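Local coordinates for protein yeast glycogen phosphorylase (Saccharomyces cerevisiae, PDB 1YGP) that belongs to the carbohydrate phosphorylase family of the GT-B clan and holds pyridoxal-5'-phosphate between its two sheet-centred halves, at residues Val745-Phe757 with Trp845-Phe859. Numbering follows the deposited sequence.
Sequences VEITREIGEDNVF and WLKKSVLSLANVGFF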
ATOM      1  N   VAL A 745      22.881 -37.752   9.234  1.00  7.44           N
ATOM      2  CA  VAL A 745      22.682 -39.128   9.685  1.00 10.06           C
ATOM      3  C   VAL A 745      21.553 -39.807   8.883  1.00 12.80           C
ATOM      4  O   VAL A 745      21.783 -40.852   8.259  1.00 15.93           O
ATOM      5  CB  VAL A 745      22.365 -39.085  11.212  1.00 13.89           C
ATOM      6  CG1 VAL A 745      22.053 -40.462  11.726  1.00 16.13           C
ATOM      7  CG2 VAL A 745      23.568 -38.597  11.997  1.00 10.73           C
ATOM      8  N   GLU A 746      20.342 -39.254   8.796  1.00 10.77           N
ATOM      9  CA  GLU A 746      19.308 -39.885   7.991  1.00 14.54           C
ATOM     10  C   GLU A 746      19.566 -39.889   6.497  1.00 15.35           C
ATOM     11  O   GLU A 746      19.171 -40.872   5.854  1.00 13.39           O
ATOM     12  CB  GLU A 746      17.965 -39.238   8.251  1.00 18.30           C
ATOM     13  CG  GLU A 746      17.457 -40.019   9.423  1.00 23.31           C
ATOM     14  CD  GLU A 746      16.312 -39.405  10.204  1.00 30.30           C
ATOM     15  OE1 GLU A 746      16.582 -38.564  11.069  1.00 31.34           O
ATOM     16  OE2 GLU A 746      15.168 -39.808   9.972  1.00 30.29           O
ATOM     17  N   ILE A 747      20.226 -38.858   5.927  1.00 14.44           N
ATOM     18  CA  ILE A 747      20.642 -38.872   4.514  1.00 16.37           C
ATOM     19  C   ILE A 747      21.484 -40.140   4.319  1.00 20.18           C
ATOM     20  O   ILE A 747      21.192 -40.946   3.432  1.00 21.92           O
ATOM     21  CB  ILE A 747      21.564 -37.674   4.097  1.00 14.93           C
ATOM     22  CG1 ILE A 747      20.930 -36.307   4.358  1.00 12.93           C
ATOM     23  CG2 ILE A 747      21.908 -37.846   2.638  1.00  2.00           C
ATOM     24  CD1 ILE A 747      19.532 -36.160   3.786  1.00 14.18           C
ATOM     25  N   THR A 748      22.482 -40.356   5.193  1.00 20.46           N
ATOM     26  CA  THR A 748      23.398 -41.485   5.116  1.00 18.79           C
ATOM     27  C   THR A 748      22.682 -42.818   5.150  1.00 16.66           C
ATOM     28  O   THR A 748      22.974 -43.669   4.317  1.00 14.97           O
ATOM     29  CB  THR A 748      24.399 -41.362   6.258  1.00 17.51           C
ATOM     30  OG1 THR A 748      25.107 -40.153   5.986  1.00 24.19           O
ATOM     31  CG2 THR A 748      25.366 -42.511   6.373  1.00 18.65           C
ATOM     32  N   ARG A 749      21.736 -42.992   6.063  1.00 15.38           N
ATOM     33  CA  ARG A 749      20.924 -44.193   6.124  1.00 18.54           C
ATOM     34  C   ARG A 749      20.285 -44.474   4.764  1.00 23.43           C
ATOM     35  O   ARG A 749      20.602 -45.473   4.130  1.00 26.95           O
ATOM     36  CB  ARG A 749      19.850 -43.990   7.177  1.00 19.63           C
ATOM     37  CG  ARG A 749      18.890 -45.130   7.427  1.00 21.50           C
ATOM     38  CD  ARG A 749      17.773 -44.624   8.323  1.00 27.13           C
ATOM     39  NE  ARG A 749      16.827 -43.825   7.558  1.00 35.34           N
ATOM     40  CZ  ARG A 749      15.946 -42.995   8.131  1.00 35.93           C
ATOM     41  NH1 ARG A 749      15.884 -42.847   9.455  1.00 36.91           N
ATOM     42  NH2 ARG A 749      15.113 -42.295   7.362  1.00 36.11           N
ATOM     43  N   GLU A 750      19.460 -43.555   4.268  1.00 26.29           N
ATOM     44  CA  GLU A 750      18.749 -43.696   3.011  1.00 22.78           C
ATOM     45  C   GLU A 750      19.607 -43.859   1.778  1.00 25.63           C
ATOM     46  O   GLU A 750      19.315 -44.737   0.968  1.00 31.30           O
ATOM     47  CB  GLU A 750      17.871 -42.497   2.769  1.00 21.23           C
ATOM     48  CG  GLU A 750      16.763 -42.367   3.780  1.00 25.61           C
ATOM     49  CD  GLU A 750      15.726 -43.455   3.633  1.00 31.07           C
ATOM     50  OE1 GLU A 750      15.173 -43.583   2.534  1.00 37.44           O
ATOM     51  OE2 GLU A 750      15.470 -44.154   4.613  1.00 28.97           O
ATOM     52  N   ILE A 751      20.642 -43.044   1.546  1.00 26.68           N
ATOM     53  CA  ILE A 751      21.390 -43.167   0.301  1.00 26.02           C
ATOM     54  C   ILE A 751      22.646 -44.009   0.448  1.00 26.17           C
ATOM     55  O   ILE A 751      23.286 -44.324  -0.559  1.00 29.98           O
ATOM     56  CB  ILE A 751      21.787 -41.774  -0.277  1.00 24.17           C
ATOM     57  CG1 ILE A 751      22.830 -41.101   0.580  1.00 24.17           C
ATOM     58  CG2 ILE A 751      20.542 -40.899  -0.374  1.00 20.62           C
ATOM     59  CD1 ILE A 751      23.519 -39.980  -0.208  1.00 32.55           C
ATOM     60  N   GLY A 752      23.047 -44.386   1.655  1.00 24.97           N
ATOM     61  CA  GLY A 752      24.209 -45.238   1.837  1.00 24.47           C
ATOM     62  C   GLY A 752      25.446 -44.485   2.292  1.00 21.53           C
ATOM     63  O   GLY A 752      25.886 -43.511   1.681  1.00 22.32           O
ATOM     64  N   GLU A 753      26.113 -45.013   3.307  1.00 21.79           N
ATOM     65  CA  GLU A 753      27.321 -44.395   3.840  1.00 28.89           C
ATOM     66  C   GLU A 753      28.410 -44.157   2.799  1.00 32.13           C
ATOM     67  O   GLU A 753      29.105 -43.143   2.800  1.00 33.78           O
ATOM     68  CB  GLU A 753      27.930 -45.257   4.962  1.00 27.01           C
ATOM     69  N   ASP A 754      28.503 -45.049   1.824  1.00 33.82           N
ATOM     70  CA  ASP A 754      29.516 -44.924   0.796  1.00 38.83           C
ATOM     71  C   ASP A 754      29.281 -43.757  -0.159  1.00 37.43           C
ATOM     72  O   ASP A 754      30.064 -43.537  -1.082  1.00 40.95           O
ATOM     73  CB  ASP A 754      29.600 -46.265   0.029  1.00 51.23           C
ATOM     74  CG  ASP A 754      28.263 -46.888  -0.391  1.00 64.35           C
ATOM     75  OD1 ASP A 754      27.628 -47.557   0.436  1.00 69.52           O
ATOM     76  OD2 ASP A 754      27.861 -46.709  -1.546  1.00 70.90           O
ATOM     77  N   ASN A 755      28.238 -42.952   0.030  1.00 33.18           N
ATOM     78  CA  ASN A 755      27.981 -41.864  -0.892  1.00 27.38           C
ATOM     79  C   ASN A 755      28.091 -40.496  -0.246  1.00 25.50           C
ATOM     80  O   ASN A 755      27.881 -39.474  -0.899  1.00 28.20           O
ATOM     81  CB  ASN A 755      26.601 -42.080  -1.482  1.00 24.73           C
ATOM     82  CG  ASN A 755      26.557 -43.364  -2.294  1.00 24.99           C
ATOM     83  OD1 ASN A 755      27.317 -43.570  -3.238  1.00 26.16           O
ATOM     84  ND2 ASN A 755      25.701 -44.315  -1.962  1.00 21.40           N
ATOM     85  N   VAL A 756      28.410 -40.390   1.041  1.00 22.91           N
ATOM     86  CA  VAL A 756      28.515 -39.094   1.700  1.00 23.24           C
ATOM     87  C   VAL A 756      29.945 -38.991   2.226  1.00 19.97           C
ATOM     88  O   VAL A 756      30.556 -40.037   2.444  1.00 22.96           O
ATOM     89  CB  VAL A 756      27.488 -38.930   2.902  1.00 23.29           C
ATOM     90  CG1 VAL A 756      26.057 -38.945   2.388  1.00 22.20           C
ATOM     91  CG2 VAL A 756      27.619 -40.062   3.890  1.00 28.55           C
ATOM     92  N   PHE A 757      30.529 -37.801   2.416  1.00 17.15           N
ATOM     93  CA  PHE A 757      31.882 -37.653   2.929  1.00 17.90           C
ATOM     94  C   PHE A 757      31.749 -37.146   4.343  1.00 19.49           C
ATOM     95  O   PHE A 757      31.536 -35.948   4.542  1.00 24.79           O
ATOM     96  CB  PHE A 757      32.678 -36.647   2.121  1.00 16.80           C
ATOM     97  CG  PHE A 757      32.916 -37.102   0.697  1.00 17.84           C
ATOM     98  CD1 PHE A 757      31.914 -36.961  -0.264  1.00 21.38           C
ATOM     99  CD2 PHE A 757      34.133 -37.668   0.357  1.00 15.98           C
ATOM    100  CE1 PHE A 757      32.134 -37.395  -1.569  1.00 22.76           C
ATOM    101  CE2 PHE A 757      34.345 -38.097  -0.948  1.00 18.37           C
ATOM    102  CZ  PHE A 757      33.352 -37.964  -1.910  1.00 21.10           C
ATOM    103  N   TRP A 845      32.245 -40.548  -9.178  1.00 24.74           N
ATOM    104  CA  TRP A 845      31.525 -39.381  -8.675  1.00 24.05           C
ATOM    105  C   TRP A 845      30.068 -39.340  -9.150  1.00 25.61           C
ATOM    106  O   TRP A 845      29.119 -39.145  -8.381  1.00 25.58           O
ATOM    107  CB  TRP A 845      32.239 -38.125  -9.140  1.00 18.84           C
ATOM    108  CG  TRP A 845      31.729 -36.879  -8.452  1.00 22.57           C
ATOM    109  CD1 TRP A 845      30.736 -36.134  -9.019  1.00 20.14           C
ATOM    110  CD2 TRP A 845      32.170 -36.369  -7.254  1.00 23.31           C
ATOM    111  NE1 TRP A 845      30.540 -35.149  -8.186  1.00 25.86           N
ATOM    112  CE2 TRP A 845      31.359 -35.238  -7.128  1.00 24.85           C
ATOM    113  CE3 TRP A 845      33.099 -36.665  -6.264  1.00 18.77           C
ATOM    114  CZ2 TRP A 845      31.464 -34.387  -6.026  1.00 25.06           C
ATOM    115  CZ3 TRP A 845      33.211 -35.822  -5.156  1.00 25.30           C
ATOM    116  CH2 TRP A 845      32.402 -34.691  -5.038  1.00 29.12           C
ATOM    117  N   LEU A 846      29.877 -39.540 -10.449  1.00 25.76           N
ATOM    118  CA  LEU A 846      28.572 -39.545 -11.079  1.00 25.19           C
ATOM    119  C   LEU A 846      27.670 -40.673 -10.588  1.00 25.18           C
ATOM    120  O   LEU A 846      26.451 -40.519 -10.485  1.00 26.16           O
ATOM    121  CB  LEU A 846      28.820 -39.602 -12.587  1.00 24.99           C
ATOM    122  CG  LEU A 846      28.740 -38.289 -13.439  1.00 26.41           C
ATOM    123  CD1 LEU A 846      28.977 -37.020 -12.630  1.00 19.45           C
ATOM    124  CD2 LEU A 846      29.787 -38.396 -14.529  1.00 25.60           C
ATOM    125  N   LYS A 847      28.240 -41.800 -10.188  1.00 24.94           N
ATOM    126  CA  LYS A 847      27.466 -42.891  -9.640  1.00 21.02           C
ATOM    127  C   LYS A 847      26.976 -42.453  -8.286  1.00 20.30           C
ATOM    128  O   LYS A 847      25.818 -42.715  -7.982  1.00 27.84           O
ATOM    129  CB  LYS A 847      28.310 -44.145  -9.466  1.00 22.64           C
ATOM    130  N   LYS A 848      27.759 -41.742  -7.480  1.00 20.23           N
ATOM    131  CA  LYS A 848      27.293 -41.268  -6.176  1.00 24.08           C
ATOM    132  C   LYS A 848      26.112 -40.309  -6.302  1.00 22.46           C
ATOM    133  O   LYS A 848      25.124 -40.396  -5.572  1.00 21.12           O
ATOM    134  CB  LYS A 848      28.400 -40.552  -5.442  1.00 30.49           C
ATOM    135  CG  LYS A 848      29.523 -41.507  -5.079  1.00 39.24           C
ATOM    136  CD  LYS A 848      30.626 -40.789  -4.327  1.00 40.35           C
ATOM    137  CE  LYS A 848      31.524 -41.863  -3.773  1.00 40.17           C
ATOM    138  NZ  LYS A 848      32.447 -41.259  -2.840  1.00 46.88           N
ATOM    139  N   SER A 849      26.184 -39.425  -7.294  1.00 21.47           N
ATOM    140  CA  SER A 849      25.125 -38.485  -7.604  1.00 18.19           C
ATOM    141  C   SER A 849      23.828 -39.182  -8.045  1.00 18.84           C
ATOM    142  O   SER A 849      22.756 -38.874  -7.496  1.00 20.48           O
ATOM    143  CB  SER A 849      25.681 -37.556  -8.675  1.00 12.87           C
ATOM    144  OG  SER A 849      24.774 -36.525  -9.019  1.00 17.88           O
ATOM    145  N   VAL A 850      23.866 -40.152  -8.984  1.00 19.75           N
ATOM    146  CA  VAL A 850      22.665 -40.853  -9.472  1.00 14.70           C
ATOM    147  C   VAL A 850      22.046 -41.632  -8.335  1.00 16.52           C
ATOM    148  O   VAL A 850      20.837 -41.590  -8.114  1.00 14.86           O
ATOM    149  CB  VAL A 850      22.988 -41.834 -10.625  1.00  9.69           C
ATOM    150  CG1 VAL A 850      21.736 -42.561 -11.053  1.00  6.64           C
ATOM    151  CG2 VAL A 850      23.464 -41.071 -11.865  1.00  8.99           C
ATOM    152  N   LEU A 851      22.863 -42.328  -7.559  1.00 19.44           N
ATOM    153  CA  LEU A 851      22.342 -43.049  -6.427  1.00 19.25           C
ATOM    154  C   LEU A 851      21.743 -42.093  -5.409  1.00 20.45           C
ATOM    155  O   LEU A 851      20.683 -42.448  -4.872  1.00 27.77           O
ATOM    156  CB  LEU A 851      23.463 -43.884  -5.836  1.00 16.44           C
ATOM    157  CG  LEU A 851      23.841 -45.064  -6.730  1.00 16.57           C
ATOM    158  CD1 LEU A 851      25.076 -45.703  -6.158  1.00 13.06           C
ATOM    159  CD2 LEU A 851      22.672 -46.037  -6.877  1.00  7.64           C
ATOM    160  N   SER A 852      22.310 -40.907  -5.148  1.00 17.21           N
ATOM    161  CA  SER A 852      21.700 -39.929  -4.254  1.00 15.10           C
ATOM    162  C   SER A 852      20.250 -39.668  -4.644  1.00 15.57           C
ATOM    163  O   SER A 852      19.329 -39.937  -3.865  1.00 12.83           O
ATOM    164  CB  SER A 852      22.484 -38.626  -4.301  1.00 10.15           C
ATOM    165  OG  SER A 852      23.677 -38.736  -3.558  1.00  8.18           O
ATOM    166  N   LEU A 853      20.054 -39.255  -5.899  1.00 17.60           N
ATOM    167  CA  LEU A 853      18.745 -39.033  -6.498  1.00 15.86           C
ATOM    168  C   LEU A 853      17.771 -40.172  -6.321  1.00 15.86           C
ATOM    169  O   LEU A 853      16.632 -40.014  -5.893  1.00 20.81           O
ATOM    170  CB  LEU A 853      18.876 -38.828  -7.971  1.00 17.65           C
ATOM    171  CG  LEU A 853      18.643 -37.476  -8.490  1.00 21.42           C
ATOM    172  CD1 LEU A 853      17.133 -37.177  -8.463  1.00 24.28           C
ATOM    173  CD2 LEU A 853      19.558 -36.545  -7.721  1.00 19.61           C
ATOM    174  N   ALA A 854      18.290 -41.339  -6.655  1.00 16.43           N
ATOM    175  CA  ALA A 854      17.547 -42.564  -6.622  1.00 16.92           C
ATOM    176  C   ALA A 854      16.978 -42.855  -5.251  1.00 17.13           C
ATOM    177  O   ALA A 854      15.871 -43.375  -5.140  1.00 17.07           O
ATOM    178  CB  ALA A 854      18.474 -43.690  -7.061  1.00 17.59           C
ATOM    179  N   ASN A 855      17.692 -42.473  -4.195  1.00 20.32           N
ATOM    180  CA  ASN A 855      17.243 -42.752  -2.842  1.00 22.39           C
ATOM    181  C   ASN A 855      16.838 -41.535  -2.005  1.00 23.72           C
ATOM    182  O   ASN A 855      16.550 -41.643  -0.800  1.00 24.61           O
ATOM    183  CB  ASN A 855      18.339 -43.515  -2.144  1.00 25.80           C
ATOM    184  CG  ASN A 855      18.630 -44.844  -2.820  1.00 30.52           C
ATOM    185  OD1 ASN A 855      17.821 -45.767  -2.921  1.00 28.07           O
ATOM    186  ND2 ASN A 855      19.825 -44.950  -3.377  1.00 36.07           N
ATOM    187  N   VAL A 856      16.724 -40.338  -2.602  1.00 21.07           N
ATOM    188  CA  VAL A 856      16.317 -39.155  -1.856  1.00 16.88           C
ATOM    189  C   VAL A 856      14.824 -39.154  -1.502  1.00 16.73           C
ATOM    190  O   VAL A 856      14.399 -38.529  -0.527  1.00 20.37           O
ATOM    191  CB  VAL A 856      16.663 -37.897  -2.670  1.00 11.90           C
ATOM    192  CG1 VAL A 856      15.684 -37.667  -3.829  1.00 10.85           C
ATOM    193  CG2 VAL A 856      16.681 -36.733  -1.689  1.00 13.62           C
ATOM    194  N   GLY A 857      13.994 -39.879  -2.245  1.00 12.75           N
ATOM    195  CA  GLY A 857      12.550 -39.879  -2.094  1.00  9.11           C
ATOM    196  C   GLY A 857      11.928 -39.929  -0.707  1.00 10.22           C
ATOM    197  O   GLY A 857      10.816 -39.431  -0.552  1.00 14.95           O
ATOM    198  N   PHE A 858      12.532 -40.498   0.331  1.00 11.27           N
ATOM    199  CA  PHE A 858      11.904 -40.493   1.647  1.00 10.46           C
ATOM    200  C   PHE A 858      11.796 -39.066   2.172  1.00 11.96           C
ATOM    201  O   PHE A 858      10.907 -38.753   2.966  1.00  9.96           O
ATOM    202  CB  PHE A 858      12.735 -41.323   2.588  1.00  8.70           C
ATOM    203  CG  PHE A 858      12.401 -41.229   4.070  1.00 10.30           C
ATOM    204  CD1 PHE A 858      11.401 -42.027   4.624  1.00 10.54           C
ATOM    205  CD2 PHE A 858      13.154 -40.381   4.895  1.00 15.67           C
ATOM    206  CE1 PHE A 858      11.161 -41.982   5.998  1.00 10.37           C
ATOM    207  CE2 PHE A 858      12.905 -40.342   6.268  1.00 15.03           C
ATOM    208  CZ  PHE A 858      11.911 -41.145   6.819  1.00 13.21           C
ATOM    209  N   PHE A 859      12.681 -38.174   1.737  1.00  9.17           N
ATOM    210  CA  PHE A 859      12.631 -36.824   2.236  1.00  9.57           C
ATOM    211  C   PHE A 859      11.611 -35.991   1.472  1.00  9.13           C
ATOM    212  O   PHE A 859      11.709 -34.763   1.484  1.00  7.16           O
ATOM    213  CB  PHE A 859      14.024 -36.204   2.146  1.00 10.24           C
ATOM    214  CG  PHE A 859      15.059 -37.039   2.868  1.00 10.21           C
ATOM    215  CD1 PHE A 859      14.957 -37.237   4.250  1.00 15.52           C
ATOM    216  CD2 PHE A 859      16.084 -37.640   2.134  1.00  9.85           C
ATOM    217  CE1 PHE A 859      15.889 -38.054   4.898  1.00 17.57           C
ATOM    218  CE2 PHE A 859      17.010 -38.451   2.795  1.00 14.55           C
ATOM    219  CZ  PHE A 859      16.913 -38.661   4.173  1.00 13.44           C
TER
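CD1 of Ile747 sits over one face of the Phe859 ring in a CH-pi contact, 3.9 Å from the ring centroid, where helices 745-751 and 845-856 meet nearly perpendicularly, their axes 99° apart, with no hydrogen bond passing between the segments. Helices crossing so steeply touch through a limited patch, and here Phe757, Phe858 and Phe859, beyond the helix ends, supply much of the contact. The rim of the Phe859 ring is turned to the helix backbone, CZ of Phe859 lying 3.6 Å from Glu746 O, while CG of Glu750 packs obliquely against it. Farther along, CG2 of Ile751 touches CB of Asn855 at 3.9 Å, and CD1 of Ile751 reaches OG of Ser852. At the far end CZ of Phe757 meets CZ3 of Trp845, the two ring planes inclined at 32°.

The polar bonds run within one segment or to residues outside both. Arg749, its CG anti to the backbone N (chi1 -179°) and its chain bent at chi3, brings NE to Glu750 OE2 and NH1, more weakly, to Glu746 OE2, both salt bridges; its NH2 meets CE2 of Phe858, guanidinium and ring almost perpendicular. Asn755 ND2 donates to Ile751 O (2.8 Å), and its OD1 rests against CG of Lys848. The extended Lys848 chain carries NZ to 3.5 Å from CZ of Phe757 and into a salt bridge with Glu837, whereas Glu746 OE2 is hydrogen-bonded to Thr513.

Both helices belong to the half built on the parallel sheet. Phe757 starts one of its two edge strands, 757-759, and packs with Trp845 against helix 820-840; Ile747 and Phe859 touch Met727 of helix 724-730, which contributes to the pyridoxal-5'-phosphate pocket.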